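Local atomic coordinates of urea carboxylase (Thermus thermophilus, PDB entry 3OEP), a protein that is of unknown function, a KipI-KipA homologue with cyclophilin-like domains, to which hydrolase activity and ATP binding are only tentatively assigned. Residues 211-219 with 341-350; 282-293 with 312-323. All coordinates share one frame; numbering follows the deposited sequence.

Contacts 1 and 2 lie on the same side of the chain's centre, about 22 Å apart between their own centres and about 7 Å at their nearest atoms, without touching. In sequence, both segments of contact 2 fall between those of contact 1. One antiparallel sheet relates them: residues 211-219 lead into strand 221-225, which pairs with strand 282-285 of contact 2 and, on its other side, with strand 366-368. Contact 1 reaches that last strand through Pro218 on Val366 and a backbone bond between Glu341 and Gly368. No active site is established at either contact; a glycerol, probably from the crystallisation liquor, lies beside Arg287, Asp288 and Val290 of contact 2.

Contact 1 of 2, residues 211-219 with 341-350; sequences LELLPEEPR and EVRPFLGSAS
Arg343 meets Glu216 end-on in a salt bridge, Arg343 NH2 donating to Glu216 OE1 and NH1 to OE2, each at 2.9 Å. Both carboxylate oxygens are met on their syn sides, and the two flat groups are nearly coplanar, 8° apart. Arg343 NH2 also donates to Glu212 O (3.1 Å) from above the carbonyl plane, while a water links that same oxygen to Arg343 NE. A bend at chi3 (-68°) brings the guanidinium over the backbone of Leu213-Pro215. Between the main chains, Arg343 N donates to Leu213 O at 2.8 Å. The second charged site centres on Glu341, whose OE1 takes Arg219 N on its syn lone pair at 3.0 Å. Its carboxylate stacks on one face of the Arg219 guanidinium, a long charge pairing at best, and Arg219 NH1 turns to Glu370 O. Another water joins Glu341 OE2 to Glu217 O. Pro215 crosses the Glu341 side chain obliquely, CG near its carboxylate. Apolar contacts include Leu211 CD2 against Phe345 CD1 (3.4 Å) and Leu213 CB against Val342 CG1 (3.8 Å). Two loops without regular structure are joined at two charged sites, Glu216 on the Arg343 guanidinium and Glu341 on the backbone N-H of Arg219, alongside apolar packing and a main-chain bond; opposite charges probably offset at each site.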
loop_
_atom_site.group_PDB
_atom_site.type_symbol
_atom_site.label_atom_id
_atom_site.label_comp_id
_atom_site.label_asym_id
_atom_site.label_seq_id
_atom_site.Cartn_x
_atom_site.Cartn_y
_atom_site.Cartn_z
ATOM N N LEU A 211 10.410 -4.666 -10.662
ATOM C CA LEU A 211 9.754 -5.392 -11.747
ATOM C C LEU A 211 9.136 -4.384 -12.701
ATOM O O LEU A 211 8.303 -3.590 -12.296
ATOM C CB LEU A 211 8.663 -6.318 -11.206
ATOM C CG LEU A 211 7.869 -7.133 -12.237
ATOM C CD1 LEU A 211 8.769 -8.121 -12.972
ATOM C CD2 LEU A 211 6.702 -7.860 -11.581
ATOM N N GLU A 212 9.553 -4.421 -13.965
ATOM C CA GLU A 212 8.986 -3.545 -14.992
ATOM C C GLU A 212 7.610 -4.039 -15.420
ATOM O O GLU A 212 7.447 -5.209 -15.776
ATOM C CB GLU A 212 9.906 -3.488 -16.218
ATOM C CG GLU A 212 11.153 -2.638 -16.025
ATOM C CD GLU A 212 10.901 -1.139 -16.179
ATOM O OE1 GLU A 212 9.834 -0.742 -16.697
ATOM O OE2 GLU A 212 11.787 -0.352 -15.782
ATOM N N LEU A 213 6.630 -3.141 -15.387
ATOM C CA LEU A 213 5.285 -3.433 -15.876
ATOM C C LEU A 213 5.063 -2.867 -17.285
ATOM O O LEU A 213 4.337 -3.448 -18.088
ATOM C CB LEU A 213 4.245 -2.879 -14.908
ATOM C CG LEU A 213 4.390 -3.377 -13.466
ATOM C CD1 LEU A 213 3.322 -2.770 -12.583
ATOM C CD2 LEU A 213 4.345 -4.907 -13.419
ATOM N N LEU A 214 5.702 -1.747 -17.590
ATOM C CA LEU A 214 5.523 -1.112 -18.892
ATOM C C LEU A 214 6.253 -1.895 -19.970
ATOM O O LEU A 214 7.412 -2.270 -19.780
ATOM C CB LEU A 214 6.032 0.324 -18.863
ATOM C CG LEU A 214 5.220 1.281 -17.993
ATOM C CD1 LEU A 214 5.902 2.639 -17.941
ATOM C CD2 LEU A 214 3.799 1.401 -18.513
ATOM N N PRO A 215 5.585 -2.138 -21.112
ATOM C CA PRO A 215 6.228 -2.908 -22.168
ATOM C C PRO A 215 7.428 -2.190 -22.775
ATOM O O PRO A 215 7.413 -0.967 -22.949
ATOM C CB PRO A 215 5.119 -3.084 -23.211
ATOM C CG PRO A 215 4.155 -1.999 -22.938
ATOM C CD PRO A 215 4.212 -1.748 -21.472
ATOM N N GLU A 216 8.450 -2.967 -23.110
ATOM C CA GLU A 216 9.659 -2.433 -23.717
ATOM C C GLU A 216 9.376 -2.089 -25.176
ATOM O O GLU A 216 9.898 -1.104 -25.701
ATOM C CB GLU A 216 10.800 -3.451 -23.617
ATOM C CG GLU A 216 11.215 -3.805 -22.185
ATOM C CD GLU A 216 10.230 -4.724 -21.458
ATOM O OE1 GLU A 216 10.287 -4.783 -20.208
ATOM O OE2 GLU A 216 9.395 -5.381 -22.123
ATOM N N GLU A 217 8.530 -2.900 -25.813
ATOM C CA GLU A 217 8.131 -2.693 -27.203
ATOM C C GLU A 217 6.618 -2.515 -27.276
ATOM O O GLU A 217 5.897 -3.448 -27.638
ATOM C CB GLU A 217 8.577 -3.880 -28.069
ATOM N N PRO A 218 6.121 -1.316 -26.916
ATOM C CA PRO A 218 4.678 -1.104 -26.991
ATOM C C PRO A 218 4.154 -1.328 -28.401
ATOM O O PRO A 218 4.793 -0.916 -29.382
ATOM C CB PRO A 218 4.493 0.362 -26.559
ATOM C CG PRO A 218 5.843 0.959 -26.522
ATOM C CD PRO A 218 6.835 -0.134 -26.405
ATOM N N ARG A 219 3.008 -1.992 -28.491
ATOM C CA ARG A 219 2.408 -2.330 -29.777
ATOM C C ARG A 219 1.956 -1.097 -30.556
ATOM O O ARG A 219 2.052 -1.060 -31.783
ATOM C CB ARG A 219 1.218 -3.266 -29.565
ATOM C CG ARG A 219 1.598 -4.627 -29.018
ATOM C CD ARG A 219 0.384 -5.534 -28.851
ATOM N NE ARG A 219 -0.343 -5.263 -27.610
ATOM C CZ ARG A 219 -1.383 -4.439 -27.482
ATOM N NH1 ARG A 219 -1.949 -4.290 -26.291
ATOM N NH2 ARG A 219 -1.868 -3.759 -28.522
ATOM N N GLU A 341 -1.112 0.487 -22.470
ATOM C CA GLU A 341 -0.616 -0.878 -22.443
ATOM C C GLU A 341 0.318 -1.057 -21.252
ATOM O O GLU A 341 1.322 -0.356 -21.138
ATOM C CB GLU A 341 0.138 -1.224 -23.734
ATOM C CG GLU A 341 0.486 -2.703 -23.814
ATOM C CD GLU A 341 1.416 -3.081 -24.957
ATOM O OE1 GLU A 341 1.633 -2.269 -25.881
ATOM O OE2 GLU A 341 1.937 -4.217 -24.915
ATOM N N VAL A 342 -0.018 -2.007 -20.381
ATOM C CA VAL A 342 0.756 -2.292 -19.167
ATOM C C VAL A 342 0.620 -3.765 -18.845
ATOM O O VAL A 342 -0.484 -4.316 -18.930
ATOM C CB VAL A 342 0.225 -1.538 -17.922
ATOM C CG1 VAL A 342 1.260 -1.595 -16.796
ATOM C CG2 VAL A 342 -0.127 -0.109 -18.240
ATOM N N ARG A 343 1.722 -4.399 -18.460
ATOM C CA ARG A 343 1.693 -5.798 -18.054
ATOM C C ARG A 343 1.185 -5.889 -16.621
ATOM O O ARG A 343 1.597 -5.105 -15.771
ATOM C CB ARG A 343 3.081 -6.423 -18.127
ATOM C CG ARG A 343 3.587 -6.696 -19.524
ATOM C CD ARG A 343 4.821 -7.586 -19.461
ATOM N NE ARG A 343 5.961 -6.892 -18.856
ATOM C CZ ARG A 343 6.916 -6.244 -19.525
ATOM N NH1 ARG A 343 6.905 -6.180 -20.853
ATOM N NH2 ARG A 343 7.904 -5.655 -18.853
ATOM N N PRO A 344 0.282 -6.831 -16.347
ATOM C CA PRO A 344 -0.182 -6.969 -14.965
ATOM C C PRO A 344 0.768 -7.784 -14.091
ATOM O O PRO A 344 1.534 -8.610 -14.590
ATOM C CB PRO A 344 -1.499 -7.723 -15.124
ATOM C CG PRO A 344 -1.256 -8.600 -16.319
ATOM C CD PRO A 344 -0.437 -7.738 -17.259
ATOM N N PHE A 345 0.699 -7.539 -12.788
ATOM C CA PHE A 345 1.334 -8.385 -11.784
ATOM C C PHE A 345 0.271 -8.703 -10.740
ATOM O O PHE A 345 -0.290 -7.800 -10.122
ATOM C CB PHE A 345 2.523 -7.678 -11.141
ATOM C CG PHE A 345 3.155 -8.452 -10.013
ATOM C CD1 PHE A 345 4.059 -9.468 -10.274
ATOM C CD2 PHE A 345 2.831 -8.167 -8.692
ATOM C CE1 PHE A 345 4.646 -10.183 -9.231
ATOM C CE2 PHE A 345 3.409 -8.870 -7.648
ATOM C CZ PHE A 345 4.316 -9.884 -7.918
ATOM N N LEU A 346 -0.013 -9.994 -10.574
ATOM C CA LEU A 346 -1.066 -10.482 -9.684
ATOM C C LEU A 346 -2.385 -9.721 -9.853
ATOM O O LEU A 346 -2.968 -9.231 -8.885
ATOM C CB LEU A 346 -0.583 -10.489 -8.227
ATOM C CG LEU A 346 0.625 -11.396 -7.952
ATOM C CD1 LEU A 346 1.073 -11.290 -6.499
ATOM C CD2 LEU A 346 0.330 -12.856 -8.299
ATOM N N GLY A 347 -2.831 -9.625 -11.103
ATOM C CA GLY A 347 -4.153 -9.101 -11.438
ATOM C C GLY A 347 -4.247 -7.610 -11.710
ATOM O O GLY A 347 -5.310 -7.121 -12.108
ATOM N N SER A 348 -3.151 -6.877 -11.519
ATOM C CA SER A 348 -3.193 -5.423 -11.635
ATOM C C SER A 348 -1.942 -4.838 -12.275
ATOM O O SER A 348 -0.835 -5.343 -12.085
ATOM C CB SER A 348 -3.403 -4.811 -10.252
ATOM O OG SER A 348 -3.288 -3.400 -10.268
ATOM N N ALA A 349 -2.143 -3.752 -13.017
ATOM C CA ALA A 349 -1.057 -2.970 -13.593
ATOM C C ALA A 349 -0.600 -1.837 -12.670
ATOM O O ALA A 349 0.299 -1.065 -13.033
ATOM C CB ALA A 349 -1.493 -2.390 -14.939
ATOM N N SER A 350 -1.219 -1.709 -11.494
ATOM C CA SER A 350 -0.875 -0.619 -10.581
ATOM C C SER A 350 0.452 -0.889 -9.873
ATOM O O SER A 350 0.774 -2.034 -9.542
ATOM C CB SER A 350 -1.970 -0.382 -9.534
ATOM O OG SER A 350 -3.115 0.240 -10.102
HETATM O O HOH W 1 6.104 -7.623 -15.974
HETATM O O HOH W 2 3.939 -5.018 -26.426
#

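Contact 2 of 2, residues 282-293 with 312-323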
loop_
_atom_site.group_PDB
_atom_site.type_symbol
_atom_site.label_atom_id
_atom_site.label_comp_id
_atom_site.label_asym_id
_atom_site.label_seq_id
_atom_site.Cartn_x
_atom_site.Cartn_y
_atom_site.Cartn_z
ATOM N N VAL A 282 6.168 16.465 -18.633
ATOM C CA VAL A 282 6.110 17.065 -19.956
ATOM C C VAL A 282 6.040 15.906 -20.948
ATOM O O VAL A 282 6.950 15.076 -20.998
ATOM C CB VAL A 282 7.349 17.932 -20.228
ATOM C CG1 VAL A 282 7.285 18.539 -21.633
ATOM C CG2 VAL A 282 7.484 19.027 -19.158
ATOM N N LEU A 283 4.957 15.851 -21.720
ATOM C CA LEU A 283 4.661 14.703 -22.575
ATOM C C LEU A 283 4.487 15.150 -24.017
ATOM O O LEU A 283 3.907 16.200 -24.276
ATOM C CB LEU A 283 3.356 14.029 -22.131
ATOM C CG LEU A 283 3.222 13.634 -20.668
ATOM C CD1 LEU A 283 1.808 13.130 -20.372
ATOM C CD2 LEU A 283 4.290 12.589 -20.301
ATOM N N THR A 284 4.953 14.338 -24.958
ATOM C CA THR A 284 4.746 14.637 -26.374
ATOM C C THR A 284 4.083 13.450 -27.077
ATOM O O THR A 284 4.519 12.307 -26.928
ATOM C CB THR A 284 6.067 15.032 -27.049
ATOM O OG1 THR A 284 6.608 16.168 -26.365
ATOM C CG2 THR A 284 5.848 15.386 -28.526
ATOM N N ALA A 285 3.014 13.735 -27.816
ATOM C CA ALA A 285 2.275 12.715 -28.549
ATOM C C ALA A 285 3.117 12.175 -29.704
ATOM O O ALA A 285 3.796 12.935 -30.392
ATOM C CB ALA A 285 0.951 13.288 -29.075
ATOM N N LEU A 286 3.073 10.859 -29.900
ATOM C CA LEU A 286 3.759 10.202 -31.019
ATOM C C LEU A 286 2.784 9.802 -32.131
ATOM O O LEU A 286 3.192 9.329 -33.201
ATOM C CB LEU A 286 4.506 8.971 -30.510
ATOM C CG LEU A 286 5.541 9.262 -29.422
ATOM C CD1 LEU A 286 6.200 7.969 -28.969
ATOM C CD2 LEU A 286 6.600 10.279 -29.915
ATOM N N ARG A 287 1.498 9.999 -31.873
ATOM C CA ARG A 287 0.440 9.811 -32.858
ATOM C C ARG A 287 -0.668 10.774 -32.455
ATOM O O ARG A 287 -0.626 11.324 -31.359
ATOM C CB ARG A 287 -0.078 8.374 -32.831
ATOM C CG ARG A 287 -0.671 7.952 -31.486
ATOM C CD ARG A 287 -1.061 6.476 -31.467
ATOM N NE ARG A 287 -2.256 6.225 -32.273
ATOM C CZ ARG A 287 -2.340 5.406 -33.328
ATOM N NH1 ARG A 287 -1.295 4.692 -33.747
ATOM N NH2 ARG A 287 -3.501 5.288 -33.969
ATOM N N ASP A 288 -1.656 10.981 -33.321
ATOM C CA ASP A 288 -2.808 11.798 -32.949
ATOM C C ASP A 288 -3.639 11.026 -31.925
ATOM O O ASP A 288 -4.065 9.893 -32.190
ATOM C CB ASP A 288 -3.664 12.150 -34.177
ATOM C CG ASP A 288 -2.931 13.028 -35.192
ATOM O OD1 ASP A 288 -1.977 13.750 -34.824
ATOM O OD2 ASP A 288 -3.321 12.996 -36.385
ATOM N N LEU A 289 -3.847 11.636 -30.760
ATOM C CA LEU A 289 -4.546 11.013 -29.640
ATOM C C LEU A 289 -5.765 11.823 -29.253
ATOM O O LEU A 289 -5.816 13.030 -29.483
ATOM C CB LEU A 289 -3.633 10.956 -28.403
ATOM C CG LEU A 289 -2.371 10.113 -28.508
ATOM C CD1 LEU A 289 -1.437 10.402 -27.338
ATOM C CD2 LEU A 289 -2.728 8.633 -28.571
ATOM N N VAL A 290 -6.743 11.146 -28.660
ATOM C CA VAL A 290 -7.764 11.822 -27.894
ATOM C C VAL A 290 -7.499 11.468 -26.442
ATOM O O VAL A 290 -7.401 10.291 -26.078
ATOM C CB VAL A 290 -9.175 11.450 -28.335
ATOM C CG1 VAL A 290 -10.214 12.052 -27.389
ATOM C CG2 VAL A 290 -9.406 11.947 -29.755
ATOM N N ALA A 291 -7.309 12.503 -25.637
ATOM C CA ALA A 291 -6.960 12.349 -24.238
ATOM C C ALA A 291 -7.917 13.162 -23.382
ATOM O O ALA A 291 -8.634 14.026 -23.886
ATOM C CB ALA A 291 -5.503 12.805 -24.009
ATOM N N ALA A 292 -7.949 12.876 -22.085
ATOM C CA ALA A 292 -8.766 13.653 -21.163
ATOM C C ALA A 292 -8.003 13.909 -19.880
ATOM O O ALA A 292 -7.274 13.040 -19.398
ATOM C CB ALA A 292 -10.071 12.939 -20.856
ATOM N N PHE A 293 -8.190 15.112 -19.349
ATOM C CA PHE A 293 -7.560 15.561 -18.130
ATOM C C PHE A 293 -8.646 15.752 -17.076
ATOM O O PHE A 293 -9.685 16.353 -17.347
ATOM C CB PHE A 293 -6.805 16.867 -18.395
ATOM C CG PHE A 293 -6.312 17.544 -17.154
ATOM C CD1 PHE A 293 -6.599 18.885 -16.921
ATOM C CD2 PHE A 293 -5.577 16.844 -16.209
ATOM C CE1 PHE A 293 -6.151 19.515 -15.772
ATOM C CE2 PHE A 293 -5.127 17.470 -15.054
ATOM C CZ PHE A 293 -5.421 18.806 -14.836
ATOM N N SER A 312 -12.121 16.263 -22.566
ATOM C CA SER A 312 -11.249 15.579 -23.507
ATOM C C SER A 312 -10.872 16.519 -24.642
ATOM O O SER A 312 -11.563 17.510 -24.910
ATOM C CB SER A 312 -11.905 14.311 -24.058
ATOM O OG SER A 312 -12.924 14.610 -24.989
ATOM N N PHE A 313 -9.775 16.190 -25.310
ATOM C CA PHE A 313 -9.203 17.066 -26.316
ATOM C C PHE A 313 -8.401 16.260 -27.323
ATOM O O PHE A 313 -7.999 15.128 -27.046
ATOM C CB PHE A 313 -8.316 18.127 -25.645
ATOM C CG PHE A 313 -7.240 17.557 -24.756
ATOM C CD1 PHE A 313 -7.500 17.275 -23.420
ATOM C CD2 PHE A 313 -5.963 17.320 -25.249
ATOM C CE1 PHE A 313 -6.510 16.755 -22.596
ATOM C CE2 PHE A 313 -4.966 16.797 -24.427
ATOM C CZ PHE A 313 -5.244 16.516 -23.101
ATOM N N LEU A 314 -8.180 16.854 -28.493
ATOM C CA LEU A 314 -7.319 16.258 -29.503
ATOM C C LEU A 314 -5.883 16.657 -29.176
ATOM O O LEU A 314 -5.586 17.823 -28.921
ATOM C CB LEU A 314 -7.729 16.718 -30.910
ATOM C CG LEU A 314 -7.142 15.993 -32.138
ATOM C CD1 LEU A 314 -5.683 16.336 -32.339
ATOM C CD2 LEU A 314 -7.323 14.477 -32.075
ATOM N N TRP A 315 -5.005 15.665 -29.165
ATOM C CA TRP A 315 -3.601 15.851 -28.855
ATOM C C TRP A 315 -2.815 15.384 -30.086
ATOM O O TRP A 315 -2.606 14.189 -30.280
ATOM C CB TRP A 315 -3.276 15.050 -27.599
ATOM C CG TRP A 315 -1.872 15.160 -27.081
ATOM C CD1 TRP A 315 -0.890 16.025 -27.486
ATOM C CD2 TRP A 315 -1.310 14.390 -26.012
ATOM N NE1 TRP A 315 0.259 15.812 -26.753
ATOM C CE2 TRP A 315 0.027 14.814 -25.845
ATOM C CE3 TRP A 315 -1.798 13.359 -25.201
ATOM C CZ2 TRP A 315 0.874 14.254 -24.885
ATOM C CZ3 TRP A 315 -0.947 12.798 -24.251
ATOM C CH2 TRP A 315 0.369 13.246 -24.107
ATOM N N PRO A 316 -2.416 16.335 -30.952
ATOM C CA PRO A 316 -1.831 15.942 -32.231
ATOM C C PRO A 316 -0.402 15.444 -32.118
ATOM O O PRO A 316 0.334 15.875 -31.226
ATOM C CB PRO A 316 -1.870 17.234 -33.059
ATOM C CG PRO A 316 -2.780 18.155 -32.340
ATOM C CD PRO A 316 -2.677 17.786 -30.901
ATOM N N ARG A 317 -0.022 14.557 -33.032
ATOM C CA ARG A 317 1.332 14.027 -33.103
ATOM C C ARG A 317 2.356 15.155 -33.055
ATOM O O ARG A 317 2.218 16.159 -33.762
ATOM C CB ARG A 317 1.514 13.219 -34.392
ATOM C CG ARG A 317 2.947 12.830 -34.701
ATOM C CD ARG A 317 2.992 12.016 -35.983
ATOM N NE ARG A 317 2.595 10.635 -35.742
ATOM C CZ ARG A 317 2.128 9.796 -36.663
ATOM N NH1 ARG A 317 1.967 10.180 -37.928
ATOM N NH2 ARG A 317 1.811 8.555 -36.306
ATOM N N GLY A 318 3.367 14.987 -32.206
ATOM C CA GLY A 318 4.476 15.931 -32.117
ATOM C C GLY A 318 4.231 17.152 -31.250
ATOM O O GLY A 318 5.142 17.950 -31.057
ATOM N N LYS A 319 3.016 17.310 -30.725
ATOM C CA LYS A 319 2.706 18.446 -29.861
ATOM C C LYS A 319 2.912 18.077 -28.402
ATOM O O LYS A 319 2.626 16.949 -27.986
ATOM C CB LYS A 319 1.275 18.938 -30.088
ATOM C CG LYS A 319 0.964 19.317 -31.544
ATOM C CD LYS A 319 1.915 20.366 -32.093
ATOM C CE LYS A 319 1.501 20.816 -33.498
ATOM N NZ LYS A 319 2.315 21.965 -33.979
ATOM N N THR A 320 3.397 19.047 -27.628
ATOM C CA THR A 320 3.779 18.825 -26.242
ATOM C C THR A 320 2.705 19.316 -25.283
ATOM O O THR A 320 2.197 20.436 -25.405
ATOM C CB THR A 320 5.129 19.487 -25.944
ATOM O OG1 THR A 320 6.117 18.914 -26.814
ATOM C CG2 THR A 320 5.545 19.278 -24.478
ATOM N N LEU A 321 2.369 18.442 -24.341
ATOM C CA LEU A 321 1.367 18.683 -23.318
ATOM C C LEU A 321 2.079 18.928 -21.986
ATOM O O LEU A 321 2.956 18.150 -21.588
ATOM C CB LEU A 321 0.466 17.455 -23.209
ATOM C CG LEU A 321 -0.673 17.488 -22.193
ATOM C CD1 LEU A 321 -1.680 18.581 -22.525
ATOM C CD2 LEU A 321 -1.334 16.100 -22.156
ATOM N N ARG A 322 1.699 20.003 -21.302
ATOM C CA ARG A 322 2.276 20.350 -20.003
ATOM C C ARG A 322 1.148 20.588 -19.017
ATOM O O ARG A 322 -0.022 20.677 -19.410
ATOM C CB ARG A 322 3.134 21.611 -20.118
ATOM C CG ARG A 322 4.354 21.469 -21.018
ATOM C CD ARG A 322 5.060 22.805 -21.218
ATOM N NE ARG A 322 6.269 22.664 -22.035
ATOM C CZ ARG A 322 6.311 22.693 -23.366
ATOM N NH1 ARG A 322 5.206 22.864 -24.091
ATOM N NH2 ARG A 322 7.479 22.553 -23.985
ATOM N N PHE A 323 1.499 20.696 -17.741
ATOM C CA PHE A 323 0.505 20.905 -16.693
ATOM C C PHE A 323 0.946 22.051 -15.808
ATOM O O PHE A 323 1.955 21.956 -15.112
ATOM C CB PHE A 323 0.296 19.625 -15.899
ATOM C CG PHE A 323 -0.197 18.488 -16.745
ATOM C CD1 PHE A 323 -1.543 18.359 -17.035
ATOM C CD2 PHE A 323 0.701 17.590 -17.308
ATOM C CE1 PHE A 323 -2.002 17.324 -17.845
ATOM C CE2 PHE A 323 0.250 16.550 -18.116
ATOM C CZ PHE A 323 -1.101 16.422 -18.385
#
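Leu283 pairs with Leu321, and Leu289 and Ala291 with Trp315 and Phe313, as antiparallel hydrogen-bonded pairs; the N-to-C directions of the short segments 282-285 and 320-323 are 154° apart, those of 289-293 and 312-315 141°. The Trp315 indole lies between the two strand pairs. A chi1 of -178° sets its CG opposite the backbone N, and the ring reaches across to the other strand pair. Ala285 CB sits over one face in a CH-pi contact, 3.6 Å from the centroid of the five-membered ring of Trp315, while Leu321 CD2 lies over the opposite face. On the six-membered ring, Leu283 CB meets Trp315 CH2 at 3.7 Å, and Leu289 CD1, running alongside, meets Trp315 CE3 at 3.7 Å. Trp315 NE1 donates to Lys319 O at 2.9 Å; Ala285 N reaches this oxygen from the other face of its carbonyl plane, so two donors hold it. Each segment passes between two antiparallel sheets, one holding strands 282-285 and 320-325, the other 289-295 and 311-315; apolar side chains fill the space between the sheets, where Leu334 and Leu223 join them, and the family belongs to the cyclophilin-like clan. Phe313 packs back on its partner strand, one ring face against Ala291 O and Ala291 CB off-centre over the ring. Farther along, Phe293 and Phe323 meet obliquely. At the connecting bends, the type II turn Pro316-Lys319 places Gly318 at positive phi, and Gly318 N bonds Ala285 O. Asp288 OD1 accepts from Arg317 N at 2.8 Å, nearly along its C-O axis. Arg317, bent at chi3, sends NE to Leu286 O (2.9 Å), which lies near the guanidinium plane. On the face that carries Thr284 and Thr320, their OG1 atoms are 2.8 Å apart, and Glu226 also bonds the Thr284 hydroxyl.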